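PDB 5L1A: DUF5638 domain-containing protein from Legionella pneumophila subsp. pneumophila, which is of unknown function but probably acts at a membrane, given a predicted transmembrane helix, this chain being its all-helical N-terminal part. Local coordinates for residues 13-18 and 64-69; 33-38 and 104-109. All blocks are in the same frame, centred on the assembly; numbering follows the deposited sequence.

Contact 1: residues 13-18 and 64-69; sequences KRLQNC and EEYENF. With I3C (5-amino-2,4,6-triiodobenzene-1,3-dicarboxylic acid), chain B; I3C (5-amino-2,4,6-triiodobenzene-1,3-dicarboxylic acid), chain E.
The phenol ring of Tyr66 carries Cys18 on one face and Leu15 at its rim. Cys18 CB stands over the face, 3.5 Å from the centroid of the Tyr66 ring, a CH-pi contact, while Cys18 SG lies over the same face at 4.3 Å from that centroid, a sulfur-aromatic contact. Leu15 CD2 meets the ring edge in plane, 3.5 Å from Tyr66 CD2. With CG anti to the backbone N, Tyr66 reaches across to helix 8-25, where its OH is hydrogen-bonded to Asp19; Tyr46 of helix 33-51 also stacks on the ring. Cys18 SG, turned beside its own backbone N, also packs 3.6 Å from Glu67 CG. Beyond this apolar layer, the bent chain of Arg14 brings NH1 to 2.9 Å from Glu67 OE2, a salt bridge that uses the syn lone pair of OE2. The bond is far from straight (132°), and OE2 stands 33° out of the guanidinium plane. Glu65 leaves helix 56-77 on another side, where its OE1 accepts a hydrogen bond from N13 of one triiodobenzene ligand and its CG lies 3.4 Å from O11 of a second. The segment axes, 9.7 Å apart at 21°, form a near-parallel helix pair typical of a helical bundle, with a buried tyrosine packed on cysteine and leucine and bordered by a salt bridge.

Contact 2: residues 33-38 and 104-109; sequences IKFLQQ and ANFFKV
Phe35 lies nearly parallel to Phe106 but barely overlaps it: the planes are 22° apart, yet the centroids are 5.7 Å from each other. The rings meet obliquely, with Phe35 CE1 3.7 Å from Phe106 CE1, and the pair is slid too far for a true stack. Both side chains have CG anti to the backbone N; this rotamer swings each ring toward the other helix, although neither CB points at it. Val109, one turn along from Phe106, closes on the other partner: its CG1 abuts the edge of the Phe35 ring, 3.4 Å from Phe35 CD1. Its second methyl, CG2, packs 3.5 Å from Gln38 OE1, so the two branches of the valine serve an aromatic edge and an amide. Gln38, extended beyond CG, runs across the tip of Asn105 at about a right angle, with the two amide planes 76° apart. Gln38 NE2 comes to 2.9 Å from Asn105 OD1, but the angle is too poor for a hydrogen bond, leaving a close polar encounter beside the apolar layer. Phe26 meets the Phe35 ring edge-to-face, and Phe106 continues onto Leu39 and Ile42 of helix 33-51 and Val73 of helix 56-77. The segment axes stay 11.2 Å apart at 137°, an oblique antiparallel crossing in which mainly side chains join the start of helix 33-51 to the C-terminal helix 97-110, as in the packing of an all-helical bundle.

In the fold
From the N terminus, helix 8-25 supplies the first half of contact 1, and helix 33-51 then opens contact 2. Helix 56-77 returns to close contact 1, looping round all of helix 33-51; helix 97-110 closes contact 2, a loop that holds the rest of helix 33-51 and helices 56-77 and 83-90. The segments thus alternate, so the closures cross rather than nest. Although their centres are about 18 Å apart, the contacts touch: Phe69 CZ of 64-69 lies 3.6 Å from Phe106 CD2 of 104-109, and Phe69 CD1 packs 3.8 Å from Phe107 CZ. Contact 1 ties 56-77 to the N-terminal helix, contact 2 ties 33-51 to the C-terminal one, and Phe69 links both pairs.

Contact 1: residues 13-18 and 64-69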
ATOM      1  N   LYS A  13     -13.574  -4.178   2.302  1.00 18.70           N
ATOM      2  CA  LYS A  13     -13.997  -2.807   2.561  1.00 20.79           C
ATOM      3  C   LYS A  13     -12.842  -1.949   3.062  1.00 22.97           C
ATOM      4  O   LYS A  13     -12.823  -0.737   2.826  1.00 27.08           O
ATOM      5  CB  LYS A  13     -15.153  -2.793   3.566  1.00 22.19           C
ATOM      6  CG  LYS A  13     -16.439  -3.430   3.045  1.00 27.28           C
ATOM      7  CD  LYS A  13     -17.568  -3.324   4.065  1.00 33.09           C
ATOM      8  CE  LYS A  13     -18.903  -3.780   3.480  1.00 38.38           C
ATOM      9  NZ  LYS A  13     -18.920  -5.233   3.142  1.00 40.46           N
ATOM     10  N   ARG A  14     -11.870  -2.555   3.746  1.00 22.49           N
ATOM     11  CA  ARG A  14     -10.707  -1.794   4.187  1.00 21.60           C
ATOM     12  C   ARG A  14      -9.671  -1.641   3.082  1.00 20.66           C
ATOM     13  O   ARG A  14      -8.910  -0.669   3.089  1.00 21.67           O
ATOM     14  CB  ARG A  14     -10.081  -2.451   5.415  1.00 23.36           C
ATOM     15  CG  ARG A  14     -10.901  -2.268   6.678  1.00 26.80           C
ATOM     16  CD  ARG A  14     -10.029  -2.387   7.911  1.00 29.23           C
ATOM     17  NE  ARG A  14      -9.881  -3.768   8.350  1.00 28.82           N
ATOM     18  CZ  ARG A  14      -8.852  -4.221   9.055  1.00 27.96           C
ATOM     19  NH1 ARG A  14      -7.861  -3.408   9.390  1.00 28.83           N
ATOM     20  NH2 ARG A  14      -8.811  -5.491   9.415  1.00 27.43           N
ATOM     21  N   LEU A  15      -9.621  -2.584   2.137  1.00 17.12           N
ATOM     22  CA  LEU A  15      -8.789  -2.394   0.952  1.00 14.67           C
ATOM     23  C   LEU A  15      -9.217  -1.155   0.179  1.00 13.76           C
ATOM     24  O   LEU A  15      -8.372  -0.391  -0.303  1.00 13.66           O
ATOM     25  CB  LEU A  15      -8.862  -3.621   0.045  1.00 15.09           C
ATOM     26  CG  LEU A  15      -7.780  -4.698   0.092  1.00 17.79           C
ATOM     27  CD1 LEU A  15      -7.905  -5.572  -1.142  1.00 22.34           C
ATOM     28  CD2 LEU A  15      -6.393  -4.095   0.170  1.00 16.55           C
ATOM     29  N   GLN A  16     -10.531  -0.944   0.050  1.00 14.55           N
ATOM     30  CA  GLN A  16     -11.041   0.163  -0.750  1.00 15.44           C
ATOM     31  C   GLN A  16     -10.836   1.506  -0.060  1.00 15.32           C
ATOM     32  O   GLN A  16     -10.642   2.521  -0.736  1.00 15.71           O
ATOM     33  CB  GLN A  16     -12.522  -0.061  -1.063  1.00 16.71           C
ATOM     34  CG  GLN A  16     -12.803  -1.396  -1.738  1.00 17.22           C
ATOM     35  CD  GLN A  16     -14.282  -1.644  -1.959  1.00 22.38           C
ATOM     36  OE1 GLN A  16     -14.720  -2.789  -2.061  1.00 23.34           O
ATOM     37  NE2 GLN A  16     -15.059  -0.569  -2.040  1.00 26.22           N
ATOM     38  N   ASN A  17     -10.884   1.537   1.274  1.00 14.97           N
ATOM     39  CA  ASN A  17     -10.558   2.769   1.984  1.00 15.07           C
ATOM     40  C   ASN A  17      -9.124   3.197   1.704  1.00 14.38           C
ATOM     41  O   ASN A  17      -8.852   4.386   1.498  1.00 14.69           O
ATOM     42  CB  ASN A  17     -10.777   2.593   3.485  1.00 15.10           C
ATOM     43  CG  ASN A  17     -12.242   2.583   3.866  1.00 16.19           C
ATOM     44  OD1 ASN A  17     -13.101   2.967   3.072  1.00 17.11           O
ATOM     45  ND2 ASN A  17     -12.536   2.151   5.090  1.00 16.35           N
ATOM     46  N   CYS A  18      -8.195   2.240   1.689  1.00 13.61           N
ATOM     47  CA  CYS A  18      -6.810   2.551   1.356  1.00 13.22           C
ATOM     48  C   CYS A  18      -6.691   3.087  -0.066  1.00 13.55           C
ATOM     49  O   CYS A  18      -5.993   4.079  -0.304  1.00 13.62           O
ATOM     50  CB  CYS A  18      -5.937   1.309   1.533  1.00 12.72           C
ATOM     51  SG  CYS A  18      -5.849   0.665   3.222  1.00 12.54           S
ATOM     52  N   GLU A  64      -3.516  -4.970   6.764  1.00  9.62           N
ATOM     53  CA  GLU A  64      -2.757  -4.179   7.726  1.00  9.61           C
ATOM     54  C   GLU A  64      -1.510  -3.577   7.090  1.00  9.54           C
ATOM     55  O   GLU A  64      -1.138  -2.439   7.396  1.00  9.52           O
ATOM     56  CB  GLU A  64      -2.380  -5.039   8.933  1.00 10.25           C
ATOM     57  CG  GLU A  64      -3.556  -5.398   9.818  1.00 10.46           C
ATOM     58  CD  GLU A  64      -3.202  -6.422  10.879  1.00 14.57           C
ATOM     59  OE1 GLU A  64      -2.083  -6.975  10.833  1.00 17.63           O
ATOM     60  OE2 GLU A  64      -4.049  -6.676  11.762  1.00 18.14           O
ATOM     61  N   GLU A  65      -0.848  -4.325   6.204  1.00  9.63           N
ATOM     62  CA  GLU A  65       0.357  -3.812   5.563  1.00  9.68           C
ATOM     63  C   GLU A  65       0.035  -2.634   4.653  1.00  9.19           C
ATOM     64  O   GLU A  65       0.788  -1.656   4.603  1.00  9.21           O
ATOM     65  CB  GLU A  65       1.053  -4.924   4.780  1.00 12.91           C
ATOM     66  CG  GLU A  65       2.369  -4.509   4.150  1.00 18.70           C
ATOM     67  CD  GLU A  65       2.769  -5.410   2.999  1.00 22.64           C
ATOM     68  OE1 GLU A  65       1.892  -6.137   2.490  1.00 23.71           O
ATOM     69  OE2 GLU A  65       3.955  -5.390   2.602  1.00 23.46           O
ATOM     70  N   TYR A  66      -1.081  -2.716   3.926  1.00  8.87           N
ATOM     71  CA  TYR A  66      -1.524  -1.600   3.097  1.00  8.55           C
ATOM     72  C   TYR A  66      -1.875  -0.386   3.953  1.00  8.48           C
ATOM     73  O   TYR A  66      -1.592   0.758   3.574  1.00  8.44           O
ATOM     74  CB  TYR A  66      -2.727  -2.042   2.262  1.00  8.43           C
ATOM     75  CG  TYR A  66      -3.024  -1.207   1.038  1.00  8.33           C
ATOM     76  CD1 TYR A  66      -2.197  -0.158   0.655  1.00  8.33           C
ATOM     77  CD2 TYR A  66      -4.145  -1.472   0.265  1.00  8.37           C
ATOM     78  CE1 TYR A  66      -2.483   0.601  -0.472  1.00  8.38           C
ATOM     79  CE2 TYR A  66      -4.440  -0.725  -0.857  1.00  8.46           C
ATOM     80  CZ  TYR A  66      -3.609   0.311  -1.221  1.00  8.46           C
ATOM     81  OH  TYR A  66      -3.911   1.053  -2.340  1.00  9.48           O
ATOM     82  N   GLU A  67      -2.483  -0.619   5.117  1.00  8.62           N
ATOM     83  CA  GLU A  67      -2.869   0.489   5.986  1.00  9.26           C
ATOM     84  C   GLU A  67      -1.652   1.202   6.562  1.00 12.00           C
ATOM     85  O   GLU A  67      -1.628   2.437   6.634  1.00 14.75           O
ATOM     86  CB  GLU A  67      -3.774  -0.021   7.105  1.00  8.99           C
ATOM     87  CG  GLU A  67      -5.155  -0.389   6.628  1.00 11.25           C
ATOM     88  CD  GLU A  67      -5.871  -1.316   7.578  1.00 18.65           C
ATOM     89  OE1 GLU A  67      -5.210  -1.901   8.459  1.00 22.82           O
ATOM     90  OE2 GLU A  67      -7.100  -1.459   7.442  1.00 22.55           O
ATOM     91  N   ASN A  68      -0.639   0.444   6.986  1.00 11.75           N
ATOM     92  CA  ASN A  68       0.593   1.064   7.465  1.00 12.78           C
ATOM     93  C   ASN A  68       1.280   1.844   6.353  1.00  9.50           C
ATOM     94  O   ASN A  68       1.842   2.918   6.595  1.00  9.75           O
ATOM     95  CB  ASN A  68       1.538   0.004   8.034  1.00 17.35           C
ATOM     96  CG  ASN A  68       1.001  -0.645   9.296  1.00 23.16           C
ATOM     97  OD1 ASN A  68       0.336  -0.001  10.106  1.00 24.84           O
ATOM     98  ND2 ASN A  68       1.292  -1.930   9.467  1.00 26.20           N
ATOM     99  N   PHE A  69       1.243   1.320   5.125  1.00  9.18           N
ATOM    100  CA  PHE A  69       1.808   2.051   3.995  1.00  9.09           C
ATOM    101  C   PHE A  69       1.088   3.378   3.785  1.00  8.96           C
ATOM    102  O   PHE A  69       1.727   4.400   3.508  1.00  9.13           O
ATOM    103  CB  PHE A  69       1.743   1.196   2.727  1.00  8.94           C
ATOM    104  CG  PHE A  69       2.031   1.957   1.461  1.00  8.91           C
ATOM    105  CD1 PHE A  69       3.336   2.198   1.060  1.00  9.25           C
ATOM    106  CD2 PHE A  69       0.994   2.423   0.662  1.00  8.69           C
ATOM    107  CE1 PHE A  69       3.602   2.897  -0.111  1.00  9.33           C
ATOM    108  CE2 PHE A  69       1.255   3.122  -0.505  1.00  8.81           C
ATOM    109  CZ  PHE A  69       2.560   3.355  -0.893  1.00  9.11           C
TER
HETATM  110  I3  I3C B 201       5.037  -7.446  12.667  1.00 44.40           I
HETATM  111  I2  I3C B 201       5.818  -2.108   9.733  1.00 35.65           I
HETATM  112  I1  I3C B 201       3.978  -7.059   6.608  1.00 35.03           I
HETATM  113  O8  I3C B 201       3.029  -8.749   9.833  1.00 34.48           O
HETATM  114  O9  I3C B 201       5.110  -9.260   9.370  1.00 32.04           O
HETATM  115  C10 I3C B 201       4.868  -3.948   7.157  1.00 27.49           C
HETATM  116  N13 I3C B 201       5.722  -4.300  12.112  1.00 32.44           N
HETATM  117  C1  I3C B 201       4.580  -6.973   9.647  1.00 35.81           C
HETATM  118  C6  I3C B 201       4.985  -6.327  10.916  1.00 39.29           C
HETATM  119  C5  I3C B 201       5.352  -4.895  10.953  1.00 34.47           C
HETATM  120  C4  I3C B 201       5.307  -4.119   9.700  1.00 32.50           C
HETATM  121  C3  I3C B 201       4.907  -4.746   8.424  1.00 30.39           C
HETATM  122  C2  I3C B 201       4.543  -6.174   8.405  1.00 33.49           C
HETATM  123  C7  I3C B 201       4.215  -8.423   9.616  1.00 34.06           C
HETATM  124  O11 I3C B 201       3.846  -3.281   6.899  1.00 26.51           O
HETATM  125  O12 I3C B 201       5.865  -3.974   6.397  1.00 26.56           O
HETATM  126  I3  I3C E 204       2.180  -8.974   3.851  1.00 73.84           I
HETATM  127  I2  I3C E 204       2.998  -9.767  -2.323  1.00 65.39           I
HETATM  128  I1  I3C E 204       5.940 -13.335   1.717  1.00 93.50           I
HETATM  129  O8  I3C E 204       3.662 -12.402   4.403  1.00 76.27           O
HETATM  130  O9  I3C E 204       5.233 -10.885   4.484  1.00 76.02           O
HETATM  131  C10 I3C E 204       4.951 -12.084  -1.221  1.00 76.62           C
HETATM  132  N13 I3C E 204       1.874  -8.521   0.557  1.00 71.12           N
HETATM  133  C1  I3C E 204       3.987 -11.061   2.471  1.00 79.52           C
HETATM  134  C6  I3C E 204       3.044  -9.943   2.210  1.00 75.32           C
HETATM  135  C5  I3C E 204       2.734  -9.540   0.806  1.00 72.26           C
HETATM  136  C4  I3C E 204       3.375 -10.263  -0.328  1.00 70.72           C
HETATM  137  C3  I3C E 204       4.314 -11.378  -0.062  1.00 77.40           C
HETATM  138  C2  I3C E 204       4.619 -11.771   1.334  1.00 83.05           C
HETATM  139  C7  I3C E 204       4.313 -11.475   3.876  1.00 77.26           C
HETATM  140  O11 I3C E 204       5.990 -11.596  -1.717  1.00 76.09           O
HETATM  141  O12 I3C E 204       4.432 -13.130  -1.666  1.00 76.27           O

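Contact 2: residues 33-38 and 104-109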
ATOM      1  N   ILE A  33       1.956  11.638 -15.790  1.00 17.43           N
ATOM      2  CA  ILE A  33       1.552  10.291 -16.181  1.00 17.41           C
ATOM      3  C   ILE A  33       2.426   9.254 -15.491  1.00 16.60           C
ATOM      4  O   ILE A  33       1.946   8.197 -15.063  1.00 16.04           O
ATOM      5  CB  ILE A  33       1.593  10.147 -17.714  1.00 18.80           C
ATOM      6  CG1 ILE A  33       0.457  10.952 -18.348  1.00 20.74           C
ATOM      7  CG2 ILE A  33       1.513   8.685 -18.127  1.00 18.94           C
ATOM      8  CD1 ILE A  33       0.287  10.705 -19.825  1.00 24.19           C
ATOM      9  N   LYS A  34       3.720   9.548 -15.357  1.00 16.65           N
ATOM     10  CA  LYS A  34       4.628   8.618 -14.698  1.00 16.09           C
ATOM     11  C   LYS A  34       4.226   8.387 -13.248  1.00 14.88           C
ATOM     12  O   LYS A  34       4.252   7.250 -12.763  1.00 14.41           O
ATOM     13  CB  LYS A  34       6.061   9.139 -14.782  1.00 16.50           C
ATOM     14  CG  LYS A  34       7.073   8.263 -14.075  1.00 16.11           C
ATOM     15  CD  LYS A  34       8.479   8.758 -14.326  1.00 16.78           C
ATOM     16  CE  LYS A  34       9.504   7.891 -13.626  1.00 18.27           C
ATOM     17  NZ  LYS A  34      10.884   8.278 -14.029  1.00 23.81           N
ATOM     18  N   PHE A  35       3.846   9.454 -12.539  1.00 14.50           N
ATOM     19  CA  PHE A  35       3.386   9.282 -11.166  1.00 13.52           C
ATOM     20  C   PHE A  35       2.135   8.414 -11.106  1.00 13.20           C
ATOM     21  O   PHE A  35       2.005   7.562 -10.220  1.00 12.51           O
ATOM     22  CB  PHE A  35       3.114  10.634 -10.508  1.00 13.43           C
ATOM     23  CG  PHE A  35       2.441  10.510  -9.175  1.00 12.64           C
ATOM     24  CD1 PHE A  35       3.179  10.200  -8.046  1.00 12.66           C
ATOM     25  CD2 PHE A  35       1.069  10.663  -9.052  1.00 12.58           C
ATOM     26  CE1 PHE A  35       2.571  10.065  -6.816  1.00 11.50           C
ATOM     27  CE2 PHE A  35       0.454  10.524  -7.824  1.00 11.97           C
ATOM     28  CZ  PHE A  35       1.205  10.227  -6.706  1.00 11.43           C
ATOM     29  N   LEU A  36       1.201   8.624 -12.036  1.00 13.79           N
ATOM     30  CA  LEU A  36      -0.015   7.819 -12.056  1.00 13.64           C
ATOM     31  C   LEU A  36       0.283   6.356 -12.359  1.00 13.64           C
ATOM     32  O   LEU A  36      -0.456   5.472 -11.915  1.00 13.24           O
ATOM     33  CB  LEU A  36      -1.007   8.385 -13.074  1.00 14.53           C
ATOM     34  CG  LEU A  36      -1.640   9.738 -12.742  1.00 16.42           C
ATOM     35  CD1 LEU A  36      -2.636  10.142 -13.820  1.00 20.34           C
ATOM     36  CD2 LEU A  36      -2.310   9.705 -11.375  1.00 13.93           C
ATOM     37  N   GLN A  37       1.349   6.077 -13.113  1.00 14.22           N
ATOM     38  CA  GLN A  37       1.736   4.687 -13.327  1.00 14.37           C
ATOM     39  C   GLN A  37       2.339   4.086 -12.064  1.00 15.32           C
ATOM     40  O   GLN A  37       2.112   2.910 -11.759  1.00 15.77           O
ATOM     41  CB  GLN A  37       2.714   4.578 -14.495  1.00 15.43           C
ATOM     42  CG  GLN A  37       2.118   4.958 -15.834  1.00 18.85           C
ATOM     43  CD  GLN A  37       0.994   4.035 -16.268  1.00 25.33           C
ATOM     44  OE1 GLN A  37       1.056   2.820 -16.070  1.00 30.54           O
ATOM     45  NE2 GLN A  37      -0.044   4.610 -16.864  1.00 24.54           N
ATOM     46  N   GLN A  38       3.108   4.880 -11.318  1.00 14.19           N
ATOM     47  CA  GLN A  38       3.649   4.399 -10.051  1.00 12.57           C
ATOM     48  C   GLN A  38       2.548   4.251  -9.009  1.00 12.12           C
ATOM     49  O   GLN A  38       2.549   3.295  -8.225  1.00 12.15           O
ATOM     50  CB  GLN A  38       4.745   5.345  -9.561  1.00 12.43           C
ATOM     51  CG  GLN A  38       5.924   5.445 -10.517  1.00 13.29           C
ATOM     52  CD  GLN A  38       6.902   6.536 -10.129  1.00 16.02           C
ATOM     53  OE1 GLN A  38       6.526   7.533  -9.514  1.00 15.59           O
ATOM     54  NE2 GLN A  38       8.167   6.350 -10.488  1.00 17.65           N
ATOM     55  N   ALA A 104       9.997   2.166  -1.948  1.00 17.06           N
ATOM     56  CA  ALA A 104      10.970   3.215  -1.664  1.00 16.79           C
ATOM     57  C   ALA A 104      10.880   4.340  -2.684  1.00 17.57           C
ATOM     58  O   ALA A 104      10.964   5.520  -2.325  1.00 20.32           O
ATOM     59  CB  ALA A 104      12.383   2.634  -1.634  1.00 19.08           C
ATOM     60  N   ASN A 105      10.710   3.996  -3.963  1.00 14.42           N
ATOM     61  CA  ASN A 105      10.564   5.023  -4.989  1.00 15.17           C
ATOM     62  C   ASN A 105       9.312   5.861  -4.759  1.00 14.00           C
ATOM     63  O   ASN A 105       9.331   7.082  -4.948  1.00 14.68           O
ATOM     64  CB  ASN A 105      10.536   4.382  -6.378  1.00 16.57           C
ATOM     65  CG  ASN A 105      10.234   5.385  -7.478  1.00 17.80           C
ATOM     66  OD1 ASN A 105       9.075   5.608  -7.832  1.00 17.78           O
ATOM     67  ND2 ASN A 105      11.280   5.992  -8.031  1.00 19.84           N
ATOM     68  N   PHE A 106       8.213   5.228  -4.338  1.00 13.96           N
ATOM     69  CA  PHE A 106       6.986   5.989  -4.123  1.00 14.05           C
ATOM     70  C   PHE A 106       7.116   6.944  -2.940  1.00 14.54           C
ATOM     71  O   PHE A 106       6.548   8.041  -2.969  1.00 14.60           O
ATOM     72  CB  PHE A 106       5.796   5.049  -3.926  1.00 13.41           C
ATOM     73  CG  PHE A 106       4.456   5.740  -4.003  1.00 12.76           C
ATOM     74  CD1 PHE A 106       3.882   6.036  -5.233  1.00 13.79           C
ATOM     75  CD2 PHE A 106       3.772   6.090  -2.848  1.00 11.82           C
ATOM     76  CE1 PHE A 106       2.654   6.670  -5.309  1.00 16.22           C
ATOM     77  CE2 PHE A 106       2.541   6.727  -2.913  1.00 14.25           C
ATOM     78  CZ  PHE A 106       1.980   7.017  -4.145  1.00 16.29           C
ATOM     79  N   PHE A 107       7.867   6.560  -1.905  1.00 11.37           N
ATOM     80  CA  PHE A 107       8.097   7.475  -0.790  1.00 11.56           C
ATOM     81  C   PHE A 107       8.892   8.697  -1.227  1.00 13.16           C
ATOM     82  O   PHE A 107       8.546   9.830  -0.869  1.00 13.85           O
ATOM     83  CB  PHE A 107       8.817   6.755   0.348  1.00 11.59           C
ATOM     84  CG  PHE A 107       7.935   5.833   1.120  1.00 11.40           C
ATOM     85  CD1 PHE A 107       6.590   6.115   1.265  1.00 10.77           C
ATOM     86  CD2 PHE A 107       8.443   4.682   1.694  1.00 11.75           C
ATOM     87  CE1 PHE A 107       5.762   5.267   1.974  1.00 12.28           C
ATOM     88  CE2 PHE A 107       7.623   3.828   2.408  1.00 14.32           C
ATOM     89  CZ  PHE A 107       6.279   4.120   2.549  1.00 11.04           C
ATOM     90  N   LYS A 108       9.958   8.489  -2.000  1.00 15.54           N
ATOM     91  CA  LYS A 108      10.755   9.612  -2.472  1.00 22.99           C
ATOM     92  C   LYS A 108       9.975  10.516  -3.416  1.00 25.22           C
ATOM     93  O   LYS A 108      10.277  11.710  -3.505  1.00 28.17           O
ATOM     94  CB  LYS A 108      12.023   9.100  -3.153  1.00 26.45           C
ATOM     95  CG  LYS A 108      12.825   8.134  -2.293  1.00 29.09           C
ATOM     96  CD  LYS A 108      14.245   7.968  -2.800  1.00 34.82           C
ATOM     97  CE  LYS A 108      15.115   9.147  -2.394  1.00 40.05           C
ATOM     98  NZ  LYS A 108      15.313   9.204  -0.916  1.00 40.38           N
ATOM     99  N   VAL A 109       8.973   9.978  -4.113  1.00 28.56           N
ATOM    100  CA  VAL A 109       8.133  10.805  -4.975  1.00 28.85           C
ATOM    101  C   VAL A 109       7.292  11.764  -4.140  1.00 28.30           C
ATOM    102  O   VAL A 109       7.162  12.950  -4.466  1.00 30.48           O
ATOM    103  CB  VAL A 109       7.247   9.917  -5.866  1.00 27.37           C
ATOM    104  CG1 VAL A 109       6.118  10.728  -6.437  1.00 31.50           C
ATOM    105  CG2 VAL A 109       8.071   9.285  -6.973  1.00 24.77           C
TER